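Local coordinates for conserved protein (Mycobacterium tuberculosis, PDB 1RFE) that is of unknown function but probably binds coenzyme F420 and may act as an oxidoreductase on CH-CH groups, at residues 16-21 with 82-87; 35-40 with 61-66; 41-46 with 72-77; 99-104 with 126-131. All coordinates share one frame; numbering follows the deposited sequence.

Contact 1 (16-21 with 82-87); sequences ADFVNS and TLRGVS
Arg84, Gly85 and Val86 all meet one ring, that of Phe18, which helix 12-21 lays over the start of strand 84-95. Arg84 comes first. Its NE lies 3.5 Å from Phe18 CE1, and its CD also touches the ring. The two flat groups are not stacked in parallel: ring and guanidinium planes stand 63° apart. Instead, Phe18 CD1 sits over the rim of one guanidinium face, 3.7 Å above its plane. The polar end of Arg84 is held by a salt bridge from NE to Asp76 OD1, on the neighbouring strand 69-76. This is consistent with a fixed guanidinium.

Gly85 follows and meets the ring with its CA, which lies 3.8 Å from Phe18 CE2. Phe18 CZ also lies near Arg84 O. Phe18 extends this far because its CG is anti to the backbone N (chi1 -175°), which sends the ring out toward the strand. Val86 closes the row. Its CG1 meets the ring edge, 3.8 Å from Phe18 CD2 and near the ring plane. Leu74 of strand 69-76 touches both Phe18 and Val86.

The axes of 16-21 and 84-87 cross nearly at right angles (95°), 9.3 Å apart. One phenylalanine ring of helix 12-21 thus packs over strand 84-95 next to strand 69-76. A helix laid across antiparallel strands in this way is consistent with the split barrel of the FMN-binding, pyridoxamine 5'-phosphate oxidase-like family.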
# COMPACT_ATOMS: atom_id res chain seq x y z
N ALA A 16 -8.61 6.86 4.00
CA ALA A 16 -7.93 7.77 3.06
C ALA A 16 -6.73 8.50 3.68
O ALA A 16 -5.65 8.41 3.14
CB ALA A 16 -8.92 8.72 2.42
N ASP A 17 -6.92 9.15 4.83
CA ASP A 17 -5.85 9.81 5.56
C ASP A 17 -4.74 8.87 5.93
O ASP A 17 -3.58 9.22 5.81
CB ASP A 17 -6.37 10.53 6.85
CG ASP A 17 -7.27 11.73 6.55
OD1 ASP A 17 -7.52 12.02 5.34
OD2 ASP A 17 -7.80 12.46 7.46
N PHE A 18 -5.09 7.66 6.34
CA PHE A 18 -4.11 6.67 6.77
C PHE A 18 -3.25 6.18 5.57
O PHE A 18 -2.04 6.05 5.68
CB PHE A 18 -4.81 5.50 7.51
CG PHE A 18 -3.86 4.50 8.11
CD1 PHE A 18 -3.07 4.85 9.20
CD2 PHE A 18 -3.77 3.19 7.58
CE1 PHE A 18 -2.18 3.92 9.77
CE2 PHE A 18 -2.90 2.28 8.12
CZ PHE A 18 -2.08 2.64 9.23
N VAL A 19 -3.89 5.94 4.44
CA VAL A 19 -3.17 5.54 3.20
C VAL A 19 -2.21 6.66 2.75
O VAL A 19 -1.10 6.39 2.33
CB VAL A 19 -4.15 5.19 2.08
CG1 VAL A 19 -3.47 5.19 0.73
CG2 VAL A 19 -4.83 3.79 2.30
N ASN A 20 -2.66 7.93 2.80
CA ASN A 20 -1.80 9.07 2.48
C ASN A 20 -0.70 9.29 3.47
O ASN A 20 0.41 9.67 3.08
CB ASN A 20 -2.64 10.36 2.33
CG ASN A 20 -3.32 10.44 0.99
OD1 ASN A 20 -4.55 10.67 0.90
ND2 ASN A 20 -2.55 10.26 -0.06
N SER A 21 -0.96 9.02 4.75
CA SER A 21 0.04 9.22 5.79
C SER A 21 1.08 8.14 5.95
O SER A 21 2.22 8.45 6.29
CB SER A 21 -0.65 9.38 7.14
OG SER A 21 -1.46 10.50 6.98
N THR A 82 -3.23 1.41 20.69
CA THR A 82 -3.00 2.26 19.50
C THR A 82 -2.87 1.49 18.16
O THR A 82 -2.58 2.13 17.11
CB THR A 82 -1.72 3.13 19.67
OG1 THR A 82 -0.57 2.33 20.01
CG2 THR A 82 -1.86 4.15 20.82
N LEU A 83 -3.09 0.17 18.16
CA LEU A 83 -2.98 -0.58 16.90
C LEU A 83 -4.01 -0.02 15.94
O LEU A 83 -5.15 0.18 16.30
CB LEU A 83 -3.22 -2.10 17.01
CG LEU A 83 -2.49 -2.84 18.10
CD1 LEU A 83 -3.02 -4.29 18.27
CD2 LEU A 83 -0.95 -2.80 17.91
N ARG A 84 -3.55 0.29 14.73
CA ARG A 84 -4.44 0.65 13.67
C ARG A 84 -3.92 0.19 12.31
O ARG A 84 -2.70 -0.03 12.11
CB ARG A 84 -4.75 2.12 13.66
CG ARG A 84 -3.64 3.08 13.85
CD ARG A 84 -3.99 4.46 13.20
NE ARG A 84 -2.81 5.26 12.95
CZ ARG A 84 -2.77 6.57 12.86
NH1 ARG A 84 -3.87 7.32 13.03
NH2 ARG A 84 -1.60 7.15 12.61
N GLY A 85 -4.87 0.00 11.40
CA GLY A 85 -4.53 -0.53 10.13
C GLY A 85 -5.68 -0.71 9.17
O GLY A 85 -6.84 -0.49 9.51
N VAL A 86 -5.32 -1.11 7.96
CA VAL A 86 -6.27 -1.36 6.92
C VAL A 86 -5.70 -2.46 6.01
O VAL A 86 -4.52 -2.46 5.67
CB VAL A 86 -6.66 -0.10 6.16
CG1 VAL A 86 -5.44 0.51 5.45
CG2 VAL A 86 -7.72 -0.37 5.21
N SER A 87 -6.56 -3.39 5.66
CA SER A 87 -6.18 -4.59 4.93
C SER A 87 -7.10 -4.68 3.71
O SER A 87 -8.34 -4.67 3.87
CB SER A 87 -6.39 -5.81 5.84
OG SER A 87 -5.91 -6.99 5.21

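Contact 2 (35-40 with 61-66); sequences QPHLTA and AVNLRR
His37 and Asn63 meet through one hydrogen bond, and their side chains cross at about a right angle. His37 points from strand 36-46 toward helix 59-66, and Asn63 points back from the helix. In the conformer of His37 described here, one of two modelled, the imidazole ND1 donates to Asn63 OD1 over 2.8 Å. The N-H...O angle is 157°, so the bond is moderately bent. OD1 lies at the ring edge, close to the imidazole plane. Seen from the amide, the donor is close to the carbonyl plane. Ring and amide are themselves turned 32° against each other, so the two flat groups are neither coplanar nor stacked.

For Asn63, CG lies anti to the carbonyl carbon (chi1 -68°), and this carries OD1 across to the histidine. OD1 is also hydrogen-bonded to Thr29 OG1 on strand 25-30. Two partners therefore grip this oxygen of a buried residue, which limits rotation of the amide. Asn63 ND2 has a weak hydrogen bond to Gln59, one turn earlier in the helix. Gln35 O lies 3.7 Å above one face of the imidazole, offset toward its rim.

Side-chain hydrogen bonds thus join the sheet-facing side of helix 59-66 to strands 36-46 and 25-30, probably within a split-barrel sheet as in this family.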
# COMPACT_ATOMS: atom_id res chain seq x y z
N GLN A 35 1.78 -20.34 -3.33
CA GLN A 35 2.47 -19.73 -2.16
C GLN A 35 2.37 -18.23 -2.12
O GLN A 35 2.70 -17.60 -3.09
CB GLN A 35 3.97 -20.08 -2.16
CG GLN A 35 4.74 -19.55 -0.92
CD GLN A 35 4.55 -20.35 0.34
OE1 GLN A 35 4.47 -21.56 0.29
NE2 GLN A 35 4.57 -19.68 1.50
N PRO A 36 1.94 -17.64 -1.01
CA PRO A 36 1.90 -16.19 -0.93
C PRO A 36 3.33 -15.60 -0.96
O PRO A 36 4.20 -16.07 -0.25
CB PRO A 36 1.21 -15.90 0.38
CG PRO A 36 0.77 -17.13 0.91
CD PRO A 36 1.42 -18.26 0.21
N HIS A 37 3.53 -14.63 -1.83
CA HIS A 37 4.84 -14.02 -2.02
C HIS A 37 4.72 -12.64 -1.42
O HIS A 37 3.93 -11.83 -1.91
CB HIS A 37 5.20 -13.93 -3.51
CG HIS A 37 5.77 -15.20 -4.08
ND1 HIS A 37 5.90 -15.40 -5.45
CD2 HIS A 37 6.25 -16.32 -3.48
CE1 HIS A 37 6.46 -16.59 -5.65
NE2 HIS A 37 6.65 -17.17 -4.48
N LEU A 38 5.52 -12.37 -0.38
CA LEU A 38 5.42 -11.12 0.37
C LEU A 38 6.57 -10.15 0.13
O LEU A 38 7.73 -10.55 0.17
CB LEU A 38 5.37 -11.42 1.85
CG LEU A 38 4.26 -12.33 2.38
CD1 LEU A 38 4.31 -12.41 3.93
CD2 LEU A 38 2.84 -11.92 1.81
N THR A 39 6.24 -8.86 -0.06
CA THR A 39 7.27 -7.81 -0.18
C THR A 39 6.81 -6.57 0.58
O THR A 39 5.62 -6.31 0.66
CB THR A 39 7.56 -7.45 -1.65
OG1 THR A 39 6.42 -6.79 -2.22
CG2 THR A 39 7.77 -8.69 -2.54
N ALA A 40 7.74 -5.83 1.20
CA ALA A 40 7.44 -4.57 1.83
C ALA A 40 7.66 -3.45 0.78
O ALA A 40 8.74 -3.35 0.23
CB ALA A 40 8.34 -4.36 2.97
N ALA A 61 5.37 -8.83 -10.86
CA ALA A 61 4.71 -8.57 -12.14
C ALA A 61 4.35 -9.88 -12.87
O ALA A 61 3.29 -9.98 -13.45
CB ALA A 61 5.57 -7.72 -13.00
N VAL A 62 5.24 -10.85 -12.80
CA VAL A 62 5.01 -12.19 -13.35
C VAL A 62 3.88 -12.92 -12.61
O VAL A 62 2.96 -13.42 -13.23
CB VAL A 62 6.33 -13.04 -13.39
CG1 VAL A 62 6.04 -14.56 -13.50
CG2 VAL A 62 7.20 -12.58 -14.55
N ASN A 63 3.88 -12.86 -11.28
CA ASN A 63 2.76 -13.43 -10.52
C ASN A 63 1.46 -12.77 -10.93
O ASN A 63 0.40 -13.42 -11.11
CB ASN A 63 2.92 -13.25 -9.00
CG ASN A 63 4.05 -14.04 -8.40
OD1 ASN A 63 4.44 -13.75 -7.24
ND2 ASN A 63 4.65 -15.01 -9.15
N LEU A 64 1.53 -11.47 -11.12
CA LEU A 64 0.29 -10.75 -11.28
C LEU A 64 -0.39 -10.89 -12.66
O LEU A 64 -1.58 -10.69 -12.77
CB LEU A 64 0.50 -9.28 -10.97
CG LEU A 64 0.56 -8.96 -9.49
CD1 LEU A 64 0.93 -7.47 -9.31
CD2 LEU A 64 -0.69 -9.29 -8.77
N ARG A 65 0.37 -11.17 -13.68
CA ARG A 65 -0.18 -11.35 -15.02
C ARG A 65 -0.83 -12.71 -15.08
O ARG A 65 -1.85 -12.88 -15.76
CB ARG A 65 0.93 -11.25 -16.09
CG ARG A 65 1.37 -9.80 -16.42
CD ARG A 65 2.44 -9.67 -17.52
NE ARG A 65 3.22 -8.44 -17.39
CZ ARG A 65 4.51 -8.32 -16.96
NH1 ARG A 65 5.25 -9.36 -16.62
NH2 ARG A 65 5.05 -7.09 -16.89
N ARG A 66 -0.22 -13.66 -14.36
CA ARG A 66 -0.72 -15.04 -14.25
C ARG A 66 -1.97 -15.10 -13.38
O ARG A 66 -2.89 -15.82 -13.67
CB ARG A 66 0.39 -15.96 -13.70
CG ARG A 66 0.02 -17.46 -13.69
CD ARG A 66 1.06 -18.44 -13.18

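Contact 3 (41-46 with 72-77); sequences MWYAVI and FLLEDG
Tyr43 reaches from strand 36-46 toward strand 69-76, where it meets Phe72 and Leu74. Its CB starts the side chain toward the other strand. CG sits between the backbone N and the carbonyl carbon (chi1 60°), which turns the ring across to Phe72. The next atom on the near side, CD2, lies 4.0 Å from Phe72 CZ. This is the closest point of an edge-to-face pair. The edge of Phe72 is directed at the face of Tyr43, with ring centroids 5.7 Å apart and planes at 85°. Phe72 CE2 stands above the tyrosine ring, offset toward its rim.

Further out, Tyr43 CE2 packs 3.8 Å from Leu74 CD2, and CZ touches the same methyl. At the tip, OH is flanked by both leucine methyls: CD1 and CD2 of Leu74 each lie 3.6 Å from it. The two side chains come from opposite directions. The Phe72 edge also receives Met41, a selenomethionine, whose CB is 4.3 Å from Phe72 CE1.

Although both Leu74 methyls lie against the hydroxyl, its polar need is met by Val19 O of helix 12-21. The tyrosine is also in a cation-pi contact with Arg111 of helix 98-112. The chemistry is thus that of a mostly apolar interior in which the hydroxyl of a buried tyrosine is paired with a helix carbonyl, a bond that ties helix 12-21 to the sheet.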
# COMPACT_ATOMS: atom_id res chain seq x y z
N MSE A 41 6.63 -2.65 0.52
CA MSE A 41 6.59 -1.75 -0.63
C MSE A 41 6.34 -0.29 -0.14
O MSE A 41 5.46 -0.07 0.65
CB MSE A 41 5.41 -2.14 -1.57
CG MSE A 41 5.55 -3.51 -2.34
SE MSE A 41 7.14 -3.48 -3.39
CE MSE A 41 6.45 -2.49 -4.86
N TRP A 42 7.10 0.67 -0.67
CA TRP A 42 6.66 2.05 -0.77
C TRP A 42 5.67 2.16 -1.90
O TRP A 42 5.57 1.28 -2.74
CB TRP A 42 7.79 2.99 -1.05
CG TRP A 42 8.70 3.20 0.12
CD1 TRP A 42 8.56 2.70 1.38
CD2 TRP A 42 9.89 3.97 0.13
NE1 TRP A 42 9.60 3.12 2.18
CE2 TRP A 42 10.43 3.92 1.43
CE3 TRP A 42 10.55 4.75 -0.84
CZ2 TRP A 42 11.62 4.58 1.79
CZ3 TRP A 42 11.74 5.42 -0.47
CH2 TRP A 42 12.25 5.32 0.81
N TYR A 43 4.90 3.23 -1.91
CA TYR A 43 3.83 3.32 -2.88
C TYR A 43 3.46 4.71 -3.27
O TYR A 43 3.81 5.72 -2.58
CB TYR A 43 2.61 2.51 -2.41
CG TYR A 43 2.01 2.96 -1.12
CD1 TYR A 43 0.96 3.88 -1.09
CD2 TYR A 43 2.50 2.46 0.08
CE1 TYR A 43 0.40 4.29 0.15
CE2 TYR A 43 1.92 2.86 1.31
CZ TYR A 43 0.88 3.76 1.33
OH TYR A 43 0.35 4.15 2.56
N ALA A 44 2.74 4.74 -4.39
CA ALA A 44 2.08 5.93 -4.87
C ALA A 44 0.60 5.93 -4.51
O ALA A 44 0.00 4.86 -4.27
CB ALA A 44 2.26 6.10 -6.38
N VAL A 45 0.03 7.13 -4.46
CA VAL A 45 -1.41 7.33 -4.27
C VAL A 45 -1.95 8.26 -5.34
O VAL A 45 -1.52 9.43 -5.44
CB VAL A 45 -1.77 7.90 -2.86
CG1 VAL A 45 -3.25 7.85 -2.66
CG2 VAL A 45 -1.07 7.10 -1.70
N ILE A 46 -2.88 7.78 -6.15
CA ILE A 46 -3.42 8.54 -7.27
C ILE A 46 -4.95 8.40 -7.33
O ILE A 46 -5.46 7.30 -7.45
CB ILE A 46 -2.83 8.03 -8.57
CG1 ILE A 46 -1.30 8.15 -8.54
CG2 ILE A 46 -3.45 8.77 -9.77
CD1 ILE A 46 -0.64 7.34 -9.55
N PHE A 72 -3.03 -6.29 0.25
CA PHE A 72 -2.09 -5.23 0.67
C PHE A 72 -2.49 -4.78 2.05
O PHE A 72 -3.66 -4.51 2.28
CB PHE A 72 -2.11 -4.08 -0.35
CG PHE A 72 -0.98 -3.10 -0.21
CD1 PHE A 72 0.26 -3.38 -0.73
CD2 PHE A 72 -1.18 -1.88 0.43
CE1 PHE A 72 1.28 -2.45 -0.59
CE2 PHE A 72 -0.18 -0.96 0.55
CZ PHE A 72 1.07 -1.25 0.03
N LEU A 73 -1.51 -4.69 2.95
CA LEU A 73 -1.75 -4.39 4.36
C LEU A 73 -0.89 -3.22 4.85
O LEU A 73 0.32 -3.20 4.67
CB LEU A 73 -1.49 -5.64 5.23
CG LEU A 73 -1.83 -5.55 6.75
CD1 LEU A 73 -2.19 -6.89 7.39
CD2 LEU A 73 -0.67 -4.99 7.58
N LEU A 74 -1.55 -2.26 5.49
CA LEU A 74 -0.93 -1.15 6.18
C LEU A 74 -1.26 -1.23 7.65
O LEU A 74 -2.40 -1.44 8.01
CB LEU A 74 -1.48 0.18 5.63
CG LEU A 74 -1.11 0.58 4.21
CD1 LEU A 74 -1.99 1.69 3.69
CD2 LEU A 74 0.38 0.97 4.17
N GLU A 75 -0.28 -0.96 8.50
CA GLU A 75 -0.48 -1.06 9.92
C GLU A 75 0.49 -0.16 10.65
O GLU A 75 1.66 0.00 10.23
CB GLU A 75 -0.32 -2.55 10.34
CG GLU A 75 0.61 -2.93 11.48
CD GLU A 75 2.09 -2.73 11.22
OE1 GLU A 75 2.60 -3.12 10.15
OE2 GLU A 75 2.75 -2.18 12.14
N ASP A 76 0.03 0.43 11.75
CA ASP A 76 0.97 1.00 12.68
C ASP A 76 0.48 0.95 14.12
O ASP A 76 -0.50 0.28 14.42
CB ASP A 76 1.37 2.40 12.22
CG ASP A 76 0.32 3.45 12.50
OD1 ASP A 76 -0.82 3.13 12.89
OD2 ASP A 76 0.55 4.65 12.29
N GLY A 77 1.20 1.60 15.02
CA GLY A 77 0.84 1.55 16.43
C GLY A 77 1.73 0.57 17.18
O GLY A 77 1.94 -0.54 16.73

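Contact 4 (99-104 with 126-131); sequences EALHRV and QMMNKR
Met128, a selenomethionine, reaches Leu101 and Val104 of helix 98-112 with its terminal methyl. The apolar contacts come first. Met128 CE lies 3.7 Å from Val104 CG1 and 4.0 Å from Leu101 CD2. It also approaches Leu101 CB. The methyl therefore meets two residues one turn apart on the helix. The Met128 chain is bent at chi2 (-52°) and chi3 (-69°), and this fold brings CE back onto the helix surface. Val104 and Met128 cross at about a right angle, and Leu101 crosses the methionine obliquely.

A second group of contacts brings side-chain carbon to backbone oxygen. Met128 CE is 3.5 Å from Leu101 O, and Met128 CG is also near that oxygen. In turn, Leu101 CD1 packs 3.7 Å from Arg131 O, and CD2 is also close to it. These are van der Waals contacts.

Backbone bonds shape the partner segment. A type II beta turn runs from Met128 to Arg131, closed by Arg131 N to Met128 O at 3.1 Å. It follows the end of helix 122-127 and leads into strand 131-138.

Charged groups lie aside: Arg131 forms a long, weak ion pair with Glu53. Glu53 of strand 49-55 also touches Met128 and Val104. The contact is held by dispersion and shape, and it places the helix 122-127 exit against helix 98-112 without any polar bond between the two segments.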
# COMPACT_ATOMS: atom_id res chain seq x y z
N GLU A 99 1.75 8.14 -19.48
CA GLU A 99 1.25 9.21 -18.62
C GLU A 99 1.00 8.68 -17.21
O GLU A 99 1.34 9.32 -16.23
CB GLU A 99 -0.02 9.82 -19.20
CG GLU A 99 -0.59 10.96 -18.38
N ALA A 100 0.41 7.48 -17.13
CA ALA A 100 0.15 6.84 -15.87
C ALA A 100 1.41 6.57 -15.10
O ALA A 100 1.40 6.73 -13.89
CB ALA A 100 -0.63 5.60 -16.03
N LEU A 101 2.46 6.09 -15.77
CA LEU A 101 3.72 5.80 -15.09
C LEU A 101 4.34 7.06 -14.53
O LEU A 101 4.89 7.05 -13.45
CB LEU A 101 4.75 5.18 -16.02
CG LEU A 101 4.42 3.83 -16.67
CD1 LEU A 101 5.56 3.45 -17.61
CD2 LEU A 101 4.15 2.77 -15.61
N HIS A 102 4.23 8.15 -15.27
CA HIS A 102 4.82 9.39 -14.83
C HIS A 102 4.11 9.90 -13.54
O HIS A 102 4.77 10.32 -12.59
CB HIS A 102 4.72 10.43 -15.96
CG HIS A 102 5.22 11.76 -15.56
ND1 HIS A 102 6.56 11.99 -15.33
CD2 HIS A 102 4.57 12.90 -15.23
CE1 HIS A 102 6.72 13.25 -14.95
NE2 HIS A 102 5.53 13.82 -14.87
N ARG A 103 2.78 9.80 -13.49
CA ARG A 103 2.01 10.07 -12.27
C ARG A 103 2.43 9.19 -11.06
O ARG A 103 2.49 9.67 -9.93
CB ARG A 103 0.51 9.88 -12.55
CG ARG A 103 -0.07 10.86 -13.57
CD ARG A 103 -1.59 11.02 -13.55
NE ARG A 103 -2.21 9.88 -14.21
CZ ARG A 103 -2.68 9.83 -15.47
NH1 ARG A 103 -2.69 10.88 -16.26
NH2 ARG A 103 -3.19 8.70 -15.94
N VAL A 104 2.72 7.90 -11.30
CA VAL A 104 3.25 7.00 -10.27
C VAL A 104 4.58 7.54 -9.80
O VAL A 104 4.78 7.74 -8.60
CB VAL A 104 3.33 5.49 -10.76
CG1 VAL A 104 4.16 4.62 -9.79
CG2 VAL A 104 1.95 4.94 -10.88
N GLN A 126 14.03 8.15 -14.93
CA GLN A 126 14.97 7.05 -14.70
C GLN A 126 14.49 6.03 -13.66
O GLN A 126 14.70 4.84 -13.81
CB GLN A 126 16.34 7.60 -14.28
CG GLN A 126 17.52 6.75 -14.70
CD GLN A 126 18.83 7.37 -14.18
OE1 GLN A 126 19.46 8.19 -14.86
NE2 GLN A 126 19.20 7.01 -12.96
N MSE A 127 13.86 6.51 -12.61
CA MSE A 127 13.21 5.65 -11.62
C MSE A 127 12.18 4.72 -12.32
O MSE A 127 12.06 3.53 -11.98
CB MSE A 127 12.53 6.50 -10.54
CG MSE A 127 11.50 5.78 -9.62
SE MSE A 127 10.20 7.07 -8.81
CE MSE A 127 11.46 7.98 -7.64
N MSE A 128 11.48 5.26 -13.31
CA MSE A 128 10.34 4.56 -13.92
C MSE A 128 10.69 3.83 -15.24
O MSE A 128 9.83 3.19 -15.83
CB MSE A 128 9.22 5.56 -14.17
CG MSE A 128 8.59 6.14 -12.94
SE MSE A 128 7.99 4.80 -11.61
CE MSE A 128 6.48 4.01 -12.67
N ASN A 129 11.94 3.96 -15.66
CA ASN A 129 12.50 3.30 -16.85
C ASN A 129 12.43 1.76 -16.78
O ASN A 129 12.94 1.17 -15.86
CB ASN A 129 13.97 3.74 -17.02
CG ASN A 129 14.61 3.17 -18.27
OD1 ASN A 129 15.66 2.50 -18.20
ND2 ASN A 129 13.98 3.41 -19.42
N LYS A 130 11.74 1.13 -17.73
CA LYS A 130 11.55 -0.35 -17.76
C LYS A 130 10.72 -0.84 -16.57
O LYS A 130 10.85 -2.00 -16.12
CB LYS A 130 12.89 -1.13 -17.79
CG LYS A 130 13.99 -0.56 -18.68
CD LYS A 130 13.93 -1.10 -20.11
CE LYS A 130 15.22 -0.78 -20.89
NZ LYS A 130 15.07 0.31 -21.88
N ARG A 131 9.92 0.06 -16.01
CA ARG A 131 9.05 -0.32 -14.93
C ARG A 131 7.60 -0.26 -15.40
O ARG A 131 7.29 0.35 -16.41
CB ARG A 131 9.30 0.55 -13.71
CG ARG A 131 10.71 0.36 -13.17
CD ARG A 131 10.88 0.68 -11.74
NE ARG A 131 12.28 0.53 -11.31
CZ ARG A 131 12.68 -0.22 -10.27
NH1 ARG A 131 11.82 -0.91 -9.51
NH2 ARG A 131 13.99 -0.26 -9.98

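Contacts 1, 2 and 3 share one antiparallel sheet. Contacts 1 and 3 are close partners, with centres 8 Å apart. They use neighbouring strands 84-95 and 69-76, and they touch through a salt bridge and a probable hydrogen bond. Contacts 2 and 3 share strand 36-46, yet their centres lie 16 Å apart, and their segments alternate along the chain. Contact 1 spans both in sequence. Contacts 1 and 2 lay helices 12-21 and 59-66 on the sheet, on opposite sides of the chain's centre, and contact 3 fills the middle. Contact 4 comes last, 26 Å from contact 1 between centres. It lies beside the sheet, touches strands 36-46 and 49-55, and packs helix 98-112 against the segment leading into strand 131-138.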